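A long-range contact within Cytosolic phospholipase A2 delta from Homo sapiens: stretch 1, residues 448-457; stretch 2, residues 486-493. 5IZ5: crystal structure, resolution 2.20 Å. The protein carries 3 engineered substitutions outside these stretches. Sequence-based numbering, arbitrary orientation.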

# COMPACT_ATOMS: atom_id res chain seq x y z
N LYS B 448 -15.03 11.13 2.60
CA LYS B 448 -13.97 10.20 2.97
C LYS B 448 -14.28 8.80 2.51
O LYS B 448 -15.45 8.44 2.34
CB LYS B 448 -13.78 10.23 4.48
CG LYS B 448 -13.46 11.61 5.02
CD LYS B 448 -13.23 11.59 6.53
CE LYS B 448 -13.20 12.97 7.17
NZ LYS B 448 -12.89 14.09 6.25
N LEU B 449 -13.24 8.00 2.32
CA LEU B 449 -13.40 6.62 1.88
C LEU B 449 -14.34 5.83 2.79
O LEU B 449 -15.15 5.05 2.30
CB LEU B 449 -12.04 5.92 1.79
CG LEU B 449 -12.05 4.43 1.40
CD1 LEU B 449 -12.83 4.18 0.12
CD2 LEU B 449 -10.62 3.92 1.25
N SER B 450 -14.23 6.04 4.10
CA SER B 450 -15.09 5.35 5.06
C SER B 450 -16.57 5.69 4.85
O SER B 450 -17.43 4.85 5.09
CB SER B 450 -14.69 5.70 6.49
OG SER B 450 -14.85 7.08 6.75
N GLY B 451 -16.85 6.91 4.40
CA GLY B 451 -18.21 7.34 4.09
C GLY B 451 -18.87 6.60 2.94
O GLY B 451 -20.09 6.63 2.79
N GLN B 452 -18.05 5.92 2.13
CA GLN B 452 -18.55 5.11 1.02
C GLN B 452 -19.27 3.84 1.47
O GLN B 452 -19.97 3.22 0.68
CB GLN B 452 -17.42 4.76 0.05
CG GLN B 452 -16.77 5.97 -0.60
CD GLN B 452 -15.78 5.61 -1.69
OE1 GLN B 452 -15.61 4.44 -2.06
NE2 GLN B 452 -15.10 6.62 -2.22
N ARG B 453 -19.10 3.44 2.73
CA ARG B 453 -19.86 2.33 3.29
C ARG B 453 -21.38 2.54 3.19
O ARG B 453 -22.13 1.58 3.04
CB ARG B 453 -19.46 2.06 4.74
CG ARG B 453 -18.08 1.43 4.86
CD ARG B 453 -17.83 0.82 6.23
NE ARG B 453 -17.71 1.83 7.27
CZ ARG B 453 -16.57 2.35 7.73
NH1 ARG B 453 -15.39 1.99 7.24
NH2 ARG B 453 -16.62 3.27 8.70
N ALA B 454 -21.82 3.80 3.24
CA ALA B 454 -23.23 4.12 3.10
C ALA B 454 -23.77 3.71 1.73
O ALA B 454 -24.92 3.29 1.61
CB ALA B 454 -23.48 5.61 3.35
N ALA B 455 -22.93 3.80 0.70
CA ALA B 455 -23.29 3.36 -0.65
C ALA B 455 -23.45 1.85 -0.79
O ALA B 455 -23.90 1.36 -1.83
CB ALA B 455 -22.25 3.85 -1.65
N LEU B 456 -23.08 1.10 0.25
CA LEU B 456 -23.13 -0.36 0.22
C LEU B 456 -24.09 -0.96 1.26
O LEU B 456 -24.19 -2.19 1.36
CB LEU B 456 -21.73 -0.90 0.47
CG LEU B 456 -20.59 -0.35 -0.39
CD1 LEU B 456 -19.26 -0.89 0.11
CD2 LEU B 456 -20.80 -0.69 -1.85
N GLU B 457 -24.78 -0.12 2.03
CA GLU B 457 -25.54 -0.60 3.19
C GLU B 457 -26.72 -1.50 2.80
O GLU B 457 -27.06 -2.42 3.54
CB GLU B 457 -25.95 0.55 4.12
CG GLU B 457 -26.82 1.62 3.50
CD GLU B 457 -26.92 2.85 4.40
OE1 GLU B 457 -26.62 2.74 5.61
OE2 GLU B 457 -27.28 3.93 3.88
N GLU B 486 -4.59 -2.82 -1.49
CA GLU B 486 -5.97 -2.66 -1.92
C GLU B 486 -6.74 -1.75 -0.95
O GLU B 486 -6.58 -1.90 0.27
CB GLU B 486 -6.60 -4.04 -1.97
CG GLU B 486 -8.11 -4.08 -2.04
CD GLU B 486 -8.61 -5.51 -2.07
OE1 GLU B 486 -8.52 -6.14 -3.15
OE2 GLU B 486 -9.06 -6.00 -1.01
N PHE B 487 -7.55 -0.85 -1.50
CA PHE B 487 -8.43 0.02 -0.70
C PHE B 487 -9.89 -0.27 -1.01
O PHE B 487 -10.29 -0.33 -2.18
CB PHE B 487 -8.19 1.50 -1.02
CG PHE B 487 -6.82 2.01 -0.64
CD1 PHE B 487 -6.68 2.96 0.36
CD2 PHE B 487 -5.68 1.55 -1.29
CE1 PHE B 487 -5.42 3.44 0.71
CE2 PHE B 487 -4.42 2.02 -0.95
CZ PHE B 487 -4.29 2.97 0.05
N SER B 488 -10.71 -0.41 0.03
CA SER B 488 -12.17 -0.45 -0.11
C SER B 488 -12.81 0.31 1.05
O SER B 488 -12.12 0.66 2.01
CB SER B 488 -12.68 -1.90 -0.12
OG SER B 488 -12.95 -2.35 1.19
N PRO B 489 -14.13 0.57 0.97
CA PRO B 489 -14.80 1.23 2.09
C PRO B 489 -14.78 0.43 3.40
O PRO B 489 -14.96 1.02 4.46
CB PRO B 489 -16.24 1.38 1.59
CG PRO B 489 -16.14 1.33 0.10
CD PRO B 489 -15.05 0.34 -0.15
N TYR B 490 -14.55 -0.88 3.31
CA TYR B 490 -14.46 -1.73 4.49
C TYR B 490 -13.04 -1.94 5.01
O TYR B 490 -12.84 -2.00 6.22
CB TYR B 490 -15.10 -3.11 4.22
CG TYR B 490 -16.56 -3.04 3.86
CD1 TYR B 490 -17.46 -2.31 4.63
CD2 TYR B 490 -17.06 -3.73 2.76
CE1 TYR B 490 -18.80 -2.26 4.31
CE2 TYR B 490 -18.41 -3.68 2.42
CZ TYR B 490 -19.27 -2.94 3.21
OH TYR B 490 -20.60 -2.88 2.89
N GLU B 491 -12.06 -2.07 4.12
CA GLU B 491 -10.69 -2.27 4.59
C GLU B 491 -9.61 -1.95 3.56
O GLU B 491 -9.83 -1.98 2.35
CB GLU B 491 -10.50 -3.68 5.15
CG GLU B 491 -10.92 -4.81 4.23
CD GLU B 491 -10.58 -6.19 4.77
OE1 GLU B 491 -10.38 -6.34 5.99
OE2 GLU B 491 -10.50 -7.13 3.96
N VAL B 492 -8.43 -1.63 4.11
CA VAL B 492 -7.25 -1.26 3.35
C VAL B 492 -6.13 -2.18 3.82
O VAL B 492 -5.91 -2.32 5.03
CB VAL B 492 -6.86 0.20 3.64
CG1 VAL B 492 -5.58 0.56 2.90
CG2 VAL B 492 -7.99 1.15 3.25
N GLY B 493 -5.44 -2.81 2.88
CA GLY B 493 -4.38 -3.73 3.26
C GLY B 493 -3.62 -4.42 2.16
O GLY B 493 -3.86 -4.20 0.97
O HOH W 1 -21.95 -0.84 3.88

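A short 3-10 segment, residues 450-453, lies against the turn that joins two paired strands. The strand ends are tied by Glu 486 N to Gly 493 O (2.9 Å) and Gly 493 N to Glu 486 O (3.0 Å), and the turn is closed by Ser 488 N to Glu 491 O (2.9 Å). The nearest CA atoms across the contact are Ser 450 CA and Pro 489 CA, 5.1 Å apart, while Leu 449 O comes within 3.8 Å of Pro 489 CA. The CA-to-CB bond of Ser 488 points away from stretch 1 and, with chi1 at 89°, OG accepts from Tyr 490 N (3.0 Å) and Glu 491 N (3.1 Å), bracing the turn from within.

Pro 489 is the hub, with the largest covered area of the contact. Its ring, C-gamma exo, offers CG to Gln 452 CB at 3.7 Å and to Leu 456 CD1 at 3.8 Å; the amide end of Gln 452 is satisfied elsewhere in the structure. Leu 449 leaves its backbone sideways, yet the t, p rotamer carries CD2 to 4.1 Å from Phe 487 CB and 4.3 Å from Val 492 CG2, so one methyl reaches both strands.

The polar link comes from Arg 453. Its m, t, m chain runs along the turn, with CG 3.8 Å from Pro 489 CB and CD 3.5 Å from Tyr 490 CD1, and delivers NH1 to Pro 489 O in a 3.0 Å hydrogen bond. The carbonyl lies near the guanidinium plane, where the N-H groups point. The methylenes thus pack while the charged end bonds.

Tyr 490 starts away from stretch 1, but chi1 of -61° brings its ring back toward stretch 1, where Arg 453 CD and Leu 456 CD1 approach it obliquely. Leu 456, in m, t, sets CD1 3.7 Å from Tyr 490 CZ, and a water bridges Tyr 490 OH and Arg 453 O, 2.6 Å from each, donating to the carbonyl.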